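Local structure of Rubredoxin\:oxygen oxidoreductase (Desulfovibrio gigas, 1E5D) at residues A[29-34]-A[169-174]; A[162-167]-A[223-228]; A[13-18]-A[53-58]; A[186-191]-A[298-303]. The protein catalyses the four-electron reduction of dioxygen to two water molecules, pairing a diiron centre in a lactamase-fold domain with FMN bound by a flavodoxin-like domain. All coordinates share one frame; numbering follows the deposited sequence.

Interaction 1: residues A[29-34]-A[169-174]; sequences SPMGTT and QNIAAS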
loop_
_atom_site.group_PDB
_atom_site.type_symbol
_atom_site.label_atom_id
_atom_site.label_comp_id
_atom_site.label_asym_id
_atom_site.label_seq_id
_atom_site.Cartn_x
_atom_site.Cartn_y
_atom_site.Cartn_z
ATOM N N SER A 29 -3.828 10.192 11.950
ATOM C CA SER A 29 -4.029 11.224 12.955
ATOM C C SER A 29 -3.076 10.991 14.130
ATOM O O SER A 29 -3.451 10.533 15.197
ATOM C CB SER A 29 -5.477 11.235 13.424
ATOM O OG SER A 29 -5.722 10.187 14.341
ATOM N N PRO A 30 -1.816 11.318 13.876
ATOM C CA PRO A 30 -0.732 11.011 14.801
ATOM C C PRO A 30 -0.918 11.695 16.154
ATOM O O PRO A 30 -0.338 11.261 17.149
ATOM C CB PRO A 30 0.514 11.569 14.122
ATOM C CG PRO A 30 0.118 11.996 12.755
ATOM C CD PRO A 30 -1.368 12.021 12.661
ATOM N N MET A 31 -1.719 12.751 16.184
ATOM C CA MET A 31 -1.966 13.500 17.409
ATOM C C MET A 31 -3.371 13.250 17.923
ATOM O O MET A 31 -3.904 13.977 18.761
ATOM C CB MET A 31 -1.777 14.997 17.164
ATOM C CG MET A 31 -0.385 15.513 17.497
ATOM S SD MET A 31 -0.120 17.213 16.959
ATOM C CE MET A 31 -0.583 17.093 15.230
ATOM N N GLY A 32 -4.015 12.198 17.416
ATOM C CA GLY A 32 -5.373 11.959 17.888
ATOM C C GLY A 32 -6.321 12.901 17.167
ATOM O O GLY A 32 -5.977 13.470 16.138
ATOM N N THR A 33 -7.515 13.059 17.707
ATOM C CA THR A 33 -8.489 13.953 17.100
ATOM C C THR A 33 -9.608 14.191 18.105
ATOM O O THR A 33 -9.632 13.674 19.224
ATOM C CB THR A 33 -9.025 13.372 15.787
ATOM O OG1 THR A 33 -9.953 14.270 15.168
ATOM C CG2 THR A 33 -9.813 12.091 16.054
ATOM N N THR A 34 -10.573 15.017 17.713
ATOM C CA THR A 34 -11.725 15.220 18.574
ATOM C C THR A 34 -12.988 15.158 17.719
ATOM O O THR A 34 -12.975 15.222 16.493
ATOM C CB THR A 34 -11.721 16.556 19.341
ATOM O OG1 THR A 34 -12.075 17.638 18.460
ATOM C CG2 THR A 34 -10.339 16.863 19.891
ATOM N N GLN A 169 -8.759 20.348 12.518
ATOM C CA GLN A 169 -7.409 19.805 12.562
ATOM C C GLN A 169 -7.456 18.588 13.477
ATOM O O GLN A 169 -8.202 18.594 14.454
ATOM C CB GLN A 169 -6.383 20.817 13.050
ATOM C CG GLN A 169 -6.839 22.255 13.177
ATOM C CD GLN A 169 -7.740 22.467 14.377
ATOM O OE1 GLN A 169 -7.475 22.024 15.490
ATOM N NE2 GLN A 169 -8.847 23.162 14.154
ATOM N N ASN A 170 -6.682 17.554 13.178
ATOM C CA ASN A 170 -6.659 16.411 14.097
ATOM C C ASN A 170 -5.701 16.667 15.249
ATOM O O ASN A 170 -4.524 16.323 15.197
ATOM C CB ASN A 170 -6.287 15.155 13.306
ATOM C CG ASN A 170 -7.471 14.730 12.451
ATOM O OD1 ASN A 170 -7.315 14.319 11.308
ATOM N ND2 ASN A 170 -8.657 14.841 13.031
ATOM N N ILE A 171 -6.194 17.293 16.307
ATOM C CA ILE A 171 -5.410 17.520 17.509
ATOM C C ILE A 171 -6.203 17.116 18.748
ATOM O O ILE A 171 -7.246 17.716 19.034
ATOM C CB ILE A 171 -5.002 18.995 17.663
ATOM C CG1 ILE A 171 -4.088 19.506 16.552
ATOM C CG2 ILE A 171 -4.371 19.226 19.028
ATOM C CD1 ILE A 171 -3.582 20.908 16.806
ATOM N N ALA A 172 -5.709 16.110 19.464
ATOM C CA ALA A 172 -6.356 15.705 20.715
ATOM C C ALA A 172 -5.573 16.332 21.863
ATOM O O ALA A 172 -4.379 16.053 21.988
ATOM C CB ALA A 172 -6.436 14.201 20.866
ATOM N N ALA A 173 -6.215 17.174 22.663
ATOM C CA ALA A 173 -5.444 17.870 23.694
ATOM C C ALA A 173 -6.316 18.354 24.836
ATOM O O ALA A 173 -7.536 18.440 24.708
ATOM C CB ALA A 173 -4.715 19.047 23.054
ATOM N N SER A 174 -5.683 18.686 25.960
ATOM C CA SER A 174 -6.481 19.285 27.032
ATOM C C SER A 174 -6.937 20.682 26.615
ATOM O O SER A 174 -7.964 21.175 27.082
ATOM C CB SER A 174 -5.713 19.357 28.346
ATOM O OG SER A 174 -4.422 18.796 28.216
#
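Thr33 holds OG1 anti to its backbone N (chi1 -178°) and Asn170 sets CG beside its own N (chi1 -74°); the two side chains lie side by side, pointing the same way. Asn170 ND2 comes within 2.6 Å of Thr33 OG1, but the N-H points well off the oxygen and the hydrogen bond is weak. Asn170 is the centre of an inverse gamma turn, and its CB rests 3.3 Å from Gly32 O. The firmer tie is between backbones: Ala172 N donates to Met31 O at 2.9 Å with an angle of 151°. Met31 sits inside a type I turn closed by Gly32 N and Ser29 O. Gly32 suits the next position, because its backbone angles favour glycine and its bare CA lets the small Ala172 CB pack close, 3.9 Å away. That methyl also lies 3.5 Å from Thr33 N. Beyond it, Thr34 turns CG2 onto Ile171 O (3.3 Å) and engages its hydroxyl in a hydrogen bond with Asn36. Thr34 O is bonded to ND1 of His226, an iron ligand, which places this loop-to-strand contact in the second shell of a diiron site built on the metallo-beta-lactamase fold.

Interaction 2: residues A[162-167]-A[223-228]; sequences ISNDIF and CPDHGV. With FEO (mu-oxo-diiron), chain D.
Asp165 and His226 converge on one iron, FE1, which Asp165 OD1 and His226 NE2 each bind at 2.0 Å. The other carboxylate oxygen, Asp165 OD2, reaches FE2 at 1.9 Å, so this aspartate bridges the two metals, a task suited to a short side chain with two oxygens. Two backbone bonds join the chains leading up to the site: Ser163 N donates to Cys223 O, while Asp225 N meets Asn164 O at 2.7 Å from well above the carbonyl plane. Asn164 is the second residue of a type II' turn from Ser163 to Ile166, with a positive phi (51°) that asparagine tolerates well. Asp225 lays its CB over the centre of the His226 ring, 3.8 Å above the plane. The other side is looser and is bridged by water: one molecule lies between Asn164 N, a weak bond, and Asp225 OD1. A second water, itself bound to FE1, donates to Asp225 OD2 and to the oxo bridge. His84 also bonds Asp225 OD2. The site lies at the ends of parallel neighbours 160-164 and 221-224, with Ile162 and Cys223 packed on Tyr38 of strand 33-40, and Asp165 and His226 on Tyr193 of helix 183-198.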
loop_
_atom_site.group_PDB
_atom_site.type_symbol
_atom_site.label_atom_id
_atom_site.label_comp_id
_atom_site.label_asym_id
_atom_site.label_seq_id
_atom_site.Cartn_x
_atom_site.Cartn_y
_atom_site.Cartn_z
ATOM N N ILE A 162 -19.635 28.070 12.674
ATOM C CA ILE A 162 -19.597 26.637 12.935
ATOM C C ILE A 162 -19.471 25.902 11.599
ATOM O O ILE A 162 -20.475 25.868 10.888
ATOM C CB ILE A 162 -20.843 26.190 13.712
ATOM C CG1 ILE A 162 -21.112 27.025 14.971
ATOM C CG2 ILE A 162 -20.759 24.705 14.042
ATOM C CD1 ILE A 162 -22.435 26.765 15.652
ATOM N N SER A 163 -18.287 25.386 11.296
ATOM C CA SER A 163 -17.823 25.021 9.974
ATOM C C SER A 163 -17.687 23.548 9.627
ATOM O O SER A 163 -17.059 23.251 8.595
ATOM C CB SER A 163 -16.411 25.629 9.760
ATOM O OG SER A 163 -15.627 25.312 10.896
ATOM N N ASN A 164 -18.225 22.622 10.391
ATOM C CA ASN A 164 -18.047 21.185 10.160
ATOM C C ASN A 164 -16.562 20.859 9.996
ATOM O O ASN A 164 -15.761 21.301 10.824
ATOM C CB ASN A 164 -18.916 20.674 9.033
ATOM C CG ASN A 164 -18.621 20.873 7.580
ATOM O OD1 ASN A 164 -17.765 20.159 7.034
ATOM N ND2 ASN A 164 -19.296 21.801 6.918
ATOM N N ASP A 165 -16.159 20.046 9.037
ATOM C CA ASP A 165 -14.768 19.644 8.915
ATOM C C ASP A 165 -13.858 20.794 8.506
ATOM O O ASP A 165 -12.652 20.773 8.740
ATOM C CB ASP A 165 -14.652 18.521 7.876
ATOM C CG ASP A 165 -15.166 17.187 8.367
ATOM O OD1 ASP A 165 -15.022 16.882 9.570
ATOM O OD2 ASP A 165 -15.725 16.422 7.542
ATOM N N ILE A 166 -14.403 21.819 7.857
ATOM C CA ILE A 166 -13.578 22.926 7.373
ATOM C C ILE A 166 -12.868 23.616 8.531
ATOM O O ILE A 166 -13.500 23.978 9.532
ATOM C CB ILE A 166 -14.454 23.922 6.586
ATOM C CG1 ILE A 166 -15.329 23.215 5.542
ATOM C CG2 ILE A 166 -13.655 25.044 5.949
ATOM C CD1 ILE A 166 -16.456 24.071 5.010
ATOM N N PHE A 167 -11.562 23.790 8.371
ATOM C CA PHE A 167 -10.706 24.443 9.353
ATOM C C PHE A 167 -10.368 23.471 10.478
ATOM O O PHE A 167 -9.652 23.803 11.421
ATOM C CB PHE A 167 -11.344 25.710 9.941
ATOM C CG PHE A 167 -11.644 26.739 8.858
ATOM C CD1 PHE A 167 -10.611 27.246 8.083
ATOM C CD2 PHE A 167 -12.936 27.180 8.631
ATOM C CE1 PHE A 167 -10.862 28.176 7.091
ATOM C CE2 PHE A 167 -13.192 28.106 7.638
ATOM C CZ PHE A 167 -12.156 28.603 6.868
ATOM N N CYS A 223 -15.581 27.263 14.676
ATOM C CA CYS A 223 -15.888 26.028 15.378
ATOM C C CYS A 223 -16.023 24.856 14.415
ATOM O O CYS A 223 -17.089 24.620 13.846
ATOM C CB CYS A 223 -17.179 26.220 16.184
ATOM S SG CYS A 223 -17.119 27.631 17.321
ATOM N N PRO A 224 -14.919 24.139 14.227
ATOM C CA PRO A 224 -14.895 22.935 13.393
ATOM C C PRO A 224 -15.209 21.651 14.167
ATOM O O PRO A 224 -15.194 21.620 15.402
ATOM C CB PRO A 224 -13.442 22.935 12.906
ATOM C CG PRO A 224 -12.672 23.496 14.045
ATOM C CD PRO A 224 -13.586 24.437 14.777
ATOM N N ASP A 225 -15.493 20.597 13.412
ATOM C CA ASP A 225 -15.808 19.256 13.852
ATOM C C ASP A 225 -14.677 18.567 14.609
ATOM O O ASP A 225 -14.969 17.749 15.471
ATOM C CB ASP A 225 -16.100 18.368 12.634
ATOM C CG ASP A 225 -17.509 18.539 12.115
ATOM O OD1 ASP A 225 -18.326 19.172 12.811
ATOM O OD2 ASP A 225 -17.774 18.065 10.990
ATOM N N HIS A 226 -13.441 18.891 14.255
ATOM C CA HIS A 226 -12.255 18.258 14.787
ATOM C C HIS A 226 -11.203 19.263 15.230
ATOM O O HIS A 226 -10.857 20.190 14.497
ATOM C CB HIS A 226 -11.592 17.345 13.733
ATOM C CG HIS A 226 -12.571 16.454 13.033
ATOM N ND1 HIS A 226 -13.306 15.491 13.689
ATOM C CD2 HIS A 226 -12.945 16.386 11.739
ATOM C CE1 HIS A 226 -14.081 14.872 12.821
ATOM N NE2 HIS A 226 -13.887 15.392 11.626
ATOM N N GLY A 227 -10.661 19.049 16.427
ATOM C CA GLY A 227 -9.543 19.873 16.856
ATOM C C GLY A 227 -10.007 21.080 17.647
ATOM O O GLY A 227 -11.135 21.117 18.147
ATOM N N VAL A 228 -9.115 22.065 17.754
ATOM C CA VAL A 228 -9.381 23.209 18.618
ATOM C C VAL A 228 -10.252 24.251 17.931
ATOM O O VAL A 228 -10.386 24.299 16.715
ATOM C CB VAL A 228 -8.078 23.878 19.095
ATOM C CG1 VAL A 228 -7.279 22.898 19.938
ATOM C CG2 VAL A 228 -7.274 24.363 17.904
HETATM FE FE1 FEO D . -15.147 14.908 10.124
HETATM FE FE2 FEO D . -15.880 14.622 6.856
HETATM O O FEO D . -16.210 14.068 9.017
HETATM O O HOH W 1 -18.631 22.106 13.207
HETATM O O HOH W 2 -17.130 15.466 11.415
#

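Interaction 3: residues A[13-18]-A[53-58]; sequences VGAIDW and AEYKGE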
loop_
_atom_site.group_PDB
_atom_site.type_symbol
_atom_site.label_atom_id
_atom_site.label_comp_id
_atom_site.label_asym_id
_atom_site.label_seq_id
_atom_site.Cartn_x
_atom_site.Cartn_y
_atom_site.Cartn_z
ATOM N N VAL A 13 -19.383 20.584 23.032
ATOM C CA VAL A 13 -19.549 19.259 23.634
ATOM C C VAL A 13 -19.002 18.201 22.681
ATOM O O VAL A 13 -18.808 18.463 21.491
ATOM C CB VAL A 13 -21.015 18.936 23.965
ATOM C CG1 VAL A 13 -21.485 19.746 25.163
ATOM C CG2 VAL A 13 -21.913 19.209 22.767
ATOM N N GLY A 14 -18.752 16.999 23.192
ATOM C CA GLY A 14 -18.332 15.886 22.359
ATOM C C GLY A 14 -17.289 14.999 22.997
ATOM O O GLY A 14 -17.347 14.685 24.184
ATOM N N ALA A 15 -16.293 14.584 22.206
ATOM C CA ALA A 15 -15.298 13.667 22.735
ATOM C C ALA A 15 -13.920 13.901 22.139
ATOM O O ALA A 15 -13.763 14.122 20.941
ATOM C CB ALA A 15 -15.733 12.232 22.467
ATOM N N ILE A 16 -12.943 13.828 23.029
ATOM C CA ILE A 16 -11.539 13.825 22.673
ATOM C C ILE A 16 -11.101 12.389 22.398
ATOM O O ILE A 16 -11.224 11.522 23.261
ATOM C CB ILE A 16 -10.631 14.421 23.758
ATOM C CG1 ILE A 16 -11.158 15.705 24.389
ATOM C CG2 ILE A 16 -9.242 14.636 23.182
ATOM C CD1 ILE A 16 -10.141 16.818 24.507
ATOM N N ASP A 17 -10.603 12.166 21.189
ATOM C CA ASP A 17 -10.184 10.805 20.837
ATOM C C ASP A 17 -8.664 10.702 20.810
ATOM O O ASP A 17 -8.018 10.724 19.761
ATOM C CB ASP A 17 -10.830 10.444 19.507
ATOM C CG ASP A 17 -10.758 8.977 19.155
ATOM O OD1 ASP A 17 -9.850 8.300 19.671
ATOM O OD2 ASP A 17 -11.596 8.514 18.353
ATOM N N TRP A 18 -8.070 10.592 21.996
ATOM C CA TRP A 18 -6.626 10.522 22.143
ATOM C C TRP A 18 -5.959 9.442 21.298
ATOM O O TRP A 18 -4.863 9.663 20.787
ATOM C CB TRP A 18 -6.283 10.240 23.603
ATOM C CG TRP A 18 -6.814 11.208 24.604
ATOM C CD1 TRP A 18 -7.990 11.167 25.286
ATOM C CD2 TRP A 18 -6.142 12.396 25.038
ATOM N NE1 TRP A 18 -8.094 12.257 26.120
ATOM C CE2 TRP A 18 -6.971 13.022 25.982
ATOM C CE3 TRP A 18 -4.913 12.970 24.705
ATOM C CZ2 TRP A 18 -6.604 14.216 26.605
ATOM C CZ3 TRP A 18 -4.556 14.154 25.326
ATOM C CH2 TRP A 18 -5.399 14.763 26.264
ATOM N N ALA A 53 -20.554 7.484 16.476
ATOM C CA ALA A 53 -21.571 6.771 17.244
ATOM C C ALA A 53 -21.080 6.320 18.616
ATOM O O ALA A 53 -21.829 6.378 19.590
ATOM C CB ALA A 53 -22.077 5.557 16.474
ATOM N N GLU A 54 -19.829 5.886 18.686
ATOM C CA GLU A 54 -19.274 5.285 19.891
ATOM C C GLU A 54 -19.098 6.317 21.004
ATOM O O GLU A 54 -18.772 5.938 22.130
ATOM C CB GLU A 54 -17.935 4.586 19.644
ATOM C CG GLU A 54 -17.264 4.903 18.323
ATOM C CD GLU A 54 -17.901 4.197 17.140
ATOM O OE1 GLU A 54 -17.619 3.003 16.918
ATOM O OE2 GLU A 54 -18.699 4.840 16.425
ATOM N N TYR A 55 -19.313 7.585 20.681
ATOM C CA TYR A 55 -19.146 8.624 21.689
ATOM C C TYR A 55 -20.459 9.314 22.034
ATOM O O TYR A 55 -20.421 10.356 22.689
ATOM C CB TYR A 55 -18.124 9.662 21.219
ATOM C CG TYR A 55 -16.705 9.144 21.225
ATOM C CD1 TYR A 55 -16.119 8.657 22.387
ATOM C CD2 TYR A 55 -15.951 9.147 20.058
ATOM C CE1 TYR A 55 -14.818 8.186 22.376
ATOM C CE2 TYR A 55 -14.647 8.676 20.041
ATOM C CZ TYR A 55 -14.091 8.197 21.204
ATOM O OH TYR A 55 -12.799 7.732 21.196
ATOM N N LYS A 56 -21.585 8.755 21.614
ATOM C CA LYS A 56 -22.890 9.327 21.948
ATOM C C LYS A 56 -22.994 9.578 23.445
ATOM O O LYS A 56 -23.461 10.620 23.904
ATOM C CB LYS A 56 -24.008 8.406 21.468
ATOM C CG LYS A 56 -23.961 7.032 22.118
ATOM C CD LYS A 56 -25.252 6.264 21.899
ATOM C CE LYS A 56 -25.178 5.411 20.640
ATOM N NZ LYS A 56 -25.788 6.107 19.474
ATOM N N GLY A 57 -22.519 8.638 24.255
ATOM C CA GLY A 57 -22.538 8.827 25.696
ATOM C C GLY A 57 -21.775 10.048 26.158
ATOM O O GLY A 57 -22.300 10.869 26.914
ATOM N N GLU A 58 -20.518 10.204 25.726
ATOM C CA GLU A 58 -19.784 11.386 26.169
ATOM C C GLU A 58 -20.495 12.650 25.702
ATOM O O GLU A 58 -20.467 13.671 26.380
ATOM C CB GLU A 58 -18.356 11.401 25.641
ATOM C CG GLU A 58 -17.511 10.204 26.025
ATOM C CD GLU A 58 -16.046 10.581 26.169
ATOM O OE1 GLU A 58 -15.692 11.718 25.791
ATOM O OE2 GLU A 58 -15.274 9.727 26.659
HETATM O O HOH W 3 -13.185 13.154 25.837
#
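At the N-cap of helix 56-64, Tyr55 lays its ring against Ala15 of strand 10-17, joining the start of the helix to the sheet. The Ala15 methyl lies over one face of the ring in a CH-pi contact: Ala15 CB is 3.8 Å from the Tyr55 centroid and 25° off the normal, displaced toward the CG side, where the Ala15 CB to Tyr55 CG distance is 3.5 Å. The small alanine side chain suits so close an approach of strand and ring. The phenol end reaches on to Asp17, which holds CG anti to its backbone N (chi1 -167°), setting the carboxylate carbon 3.1 Å from Tyr55 OH. Asp17 OD2 lies at the ring edge, 3.5 Å from Tyr55 CE2, and the carboxylate is turned 76° from the ring plane. The helix spans the beta-alpha-beta crossover from strand 46-48 to the parallel strand 74-77 of the lactamase-fold domain, while strand 10-17 runs in the same mixed sheet beside strand 33-40, to which Asp17 is tied through Thr33. In the first turn of the helix, Glu58 rests its CB 3.7 Å from Gly14 O. Gly14 suits the corner where the strand changes direction, since its backbone angles favour glycine. Glu58 OE1 lies 3.4 Å from Ala15 CB and finds its polar partners elsewhere: Gln2 NE2 bonds it directly, and a water donates a hydrogen bond to it while accepting one from Ile16 N.

Interaction 4: residues A[186-191]-A[298-303]; sequences LERAMR and MSEISD
Arg188 and Glu300 form the salt bridge of this contact, with Arg188 NH1 3.1 Å from Glu300 OE2. The bond is almost straight and runs in the guanidinium plane, yet it meets the carboxylate from above its own plane. A bend in the arginine (chi2 52°) turns CD aside on the way to this partner. A water accepts from Arg188 NH2 and donates to the same OE2, giving the pair a second, solvent-mediated link. Both charges are shared: Arg188 NE pairs with Glu192, and Glu300 OE1 with Lys254. Within its own helix Arg191 NH1 pairs with Glu187 OE2. Among neutral partners, Arg191 NE makes a weak hydrogen bond to Ser302 OG (3.0 Å), and that hydroxyl donates to Ser299 O at 2.6 Å. Stacking comes third. The Asp303 carboxylate lies over one face of the Arg191 guanidinium, toward its rim, with the planes 25° apart; Arg191 NE and Asp303 OD2, 4.3 Å apart, would attract through charge only, since no N-H points at the oxygen. Asp303 OD1 is paired with Lys254. Long arginines suit helix segments whose axes come no closer than 10.7 Å and cross at 104°, and such polar, partly hydrated contact between helices here joins the lactamase-fold domain to the flavodoxin-like domain.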
loop_
_atom_site.group_PDB
_atom_site.type_symbol
_atom_site.label_atom_id
_atom_site.label_comp_id
_atom_site.label_asym_id
_atom_site.label_seq_id
_atom_site.Cartn_x
_atom_site.Cartn_y
_atom_site.Cartn_z
ATOM N N LEU A 186 -0.264 23.998 15.556
ATOM C CA LEU A 186 -1.588 24.238 15.003
ATOM C C LEU A 186 -1.556 24.259 13.483
ATOM O O LEU A 186 -2.439 23.696 12.835
ATOM C CB LEU A 186 -2.156 25.555 15.538
ATOM C CG LEU A 186 -3.464 26.019 14.898
ATOM C CD1 LEU A 186 -4.511 24.920 15.022
ATOM C CD2 LEU A 186 -3.930 27.323 15.516
ATOM N N GLU A 187 -0.542 24.924 12.933
ATOM C CA GLU A 187 -0.479 25.095 11.485
ATOM C C GLU A 187 -0.197 23.774 10.775
ATOM O O GLU A 187 -0.835 23.461 9.766
ATOM C CB GLU A 187 0.581 26.127 11.098
ATOM C CG GLU A 187 0.355 26.746 9.721
ATOM C CD GLU A 187 1.008 25.934 8.614
ATOM O OE1 GLU A 187 2.097 25.389 8.908
ATOM O OE2 GLU A 187 0.429 25.818 7.516
ATOM N N ARG A 188 0.780 23.034 11.279
ATOM C CA ARG A 188 1.147 21.769 10.641
ATOM C C ARG A 188 -0.065 20.856 10.572
ATOM O O ARG A 188 -0.337 20.197 9.573
ATOM C CB ARG A 188 2.297 21.126 11.405
ATOM C CG ARG A 188 2.696 19.746 10.922
ATOM C CD ARG A 188 2.969 19.695 9.427
ATOM N NE ARG A 188 2.873 18.341 8.894
ATOM C CZ ARG A 188 3.780 17.701 8.174
ATOM N NH1 ARG A 188 4.927 18.285 7.859
ATOM N NH2 ARG A 188 3.542 16.463 7.760
ATOM N N ALA A 189 -0.839 20.816 11.655
ATOM C CA ALA A 189 -2.014 19.945 11.683
ATOM C C ALA A 189 -3.107 20.440 10.747
ATOM O O ALA A 189 -3.891 19.675 10.179
ATOM C CB ALA A 189 -2.540 19.836 13.106
ATOM N N MET A 190 -3.178 21.762 10.568
ATOM C CA MET A 190 -4.199 22.258 9.646
ATOM C C MET A 190 -3.904 21.823 8.218
ATOM O O MET A 190 -4.781 21.394 7.473
ATOM C CB MET A 190 -4.269 23.776 9.708
ATOM C CG MET A 190 -4.935 24.285 10.982
ATOM S SD MET A 190 -4.712 26.080 11.060
ATOM C CE MET A 190 -5.638 26.534 9.590
ATOM N N ARG A 191 -2.630 21.962 7.878
ATOM C CA ARG A 191 -2.192 21.600 6.531
ATOM C C ARG A 191 -2.341 20.093 6.359
ATOM O O ARG A 191 -2.842 19.635 5.329
ATOM C CB ARG A 191 -0.769 22.091 6.309
ATOM C CG ARG A 191 0.036 21.421 5.215
ATOM C CD ARG A 191 1.319 22.197 4.907
ATOM N NE ARG A 191 1.164 22.976 3.675
ATOM C CZ ARG A 191 1.237 24.296 3.604
ATOM N NH1 ARG A 191 1.472 25.002 4.702
ATOM N NH2 ARG A 191 1.078 24.902 2.436
ATOM N N MET A 298 1.949 12.936 1.340
ATOM C CA MET A 298 1.063 13.962 0.795
ATOM C C MET A 298 1.261 15.284 1.522
ATOM O O MET A 298 1.313 16.349 0.921
ATOM C CB MET A 298 -0.397 13.520 0.890
ATOM C CG MET A 298 -1.390 14.540 0.353
ATOM S SD MET A 298 -1.147 14.829 -1.419
ATOM C CE MET A 298 -1.814 16.489 -1.561
ATOM N N SER A 299 1.373 15.206 2.845
ATOM C CA SER A 299 1.486 16.451 3.602
ATOM C C SER A 299 2.741 17.195 3.175
ATOM O O SER A 299 2.740 18.419 3.078
ATOM C CB SER A 299 1.514 16.198 5.110
ATOM O OG SER A 299 0.329 15.528 5.521
ATOM N N GLU A 300 3.801 16.422 2.931
ATOM C CA GLU A 300 5.055 17.053 2.532
ATOM C C GLU A 300 4.900 17.619 1.130
ATOM O O GLU A 300 5.486 18.629 0.771
ATOM C CB GLU A 300 6.210 16.056 2.593
ATOM C CG GLU A 300 6.536 15.553 3.990
ATOM C CD GLU A 300 6.834 16.664 4.979
ATOM O OE1 GLU A 300 7.181 17.786 4.541
ATOM O OE2 GLU A 300 6.730 16.418 6.201
ATOM N N ILE A 301 4.081 16.931 0.334
ATOM C CA ILE A 301 3.966 17.315 -1.069
ATOM C C ILE A 301 3.124 18.577 -1.214
ATOM O O ILE A 301 3.279 19.317 -2.183
ATOM C CB ILE A 301 3.371 16.179 -1.915
ATOM C CG1 ILE A 301 4.369 15.065 -2.258
ATOM C CG2 ILE A 301 2.746 16.718 -3.195
ATOM C CD1 ILE A 301 3.670 13.826 -2.776
ATOM N N SER A 302 2.246 18.797 -0.245
ATOM C CA SER A 302 1.325 19.919 -0.273
ATOM C C SER A 302 2.017 21.237 -0.600
ATOM O O SER A 302 1.519 22.034 -1.391
ATOM C CB SER A 302 0.603 20.035 1.081
ATOM O OG SER A 302 1.511 20.457 2.078
ATOM N N ASP A 303 3.183 21.473 -0.004
ATOM C CA ASP A 303 3.890 22.724 -0.249
ATOM C C ASP A 303 5.203 22.481 -0.977
ATOM O O ASP A 303 6.072 23.357 -1.019
ATOM C CB ASP A 303 4.120 23.454 1.081
ATOM C CG ASP A 303 4.876 22.578 2.064
ATOM O OD1 ASP A 303 4.923 21.346 1.835
ATOM O OD2 ASP A 303 5.425 23.101 3.056
HETATM O O HOH W 4 5.040 13.994 6.738
HETATM O O HOH W 5 -0.468 24.382 -0.103
#

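In the fold
Interactions 1 and 2 are buried; interaction 2 holds iron ligands and interaction 1 lies just behind them. They meet where Gln169 OE1 accepts a probable hydrogen bond from Val228 N and where Thr33 packs on His226. Metal coordination and short backbone bonds dominate interaction 2, whereas interaction 1 adds a turn and close-fitting small residues around it. Interaction 3, partly buried, shares the sheet of strands 10-17 and 33-40 with interaction 1 and relies on a methyl-aromatic contact and water. Interaction 4 is a surface contact of charged side chains between domains, about 26 Å from interaction 3 centre to centre, though its helix 183-198 also packs on Gln169 and Ile171 of interaction 1.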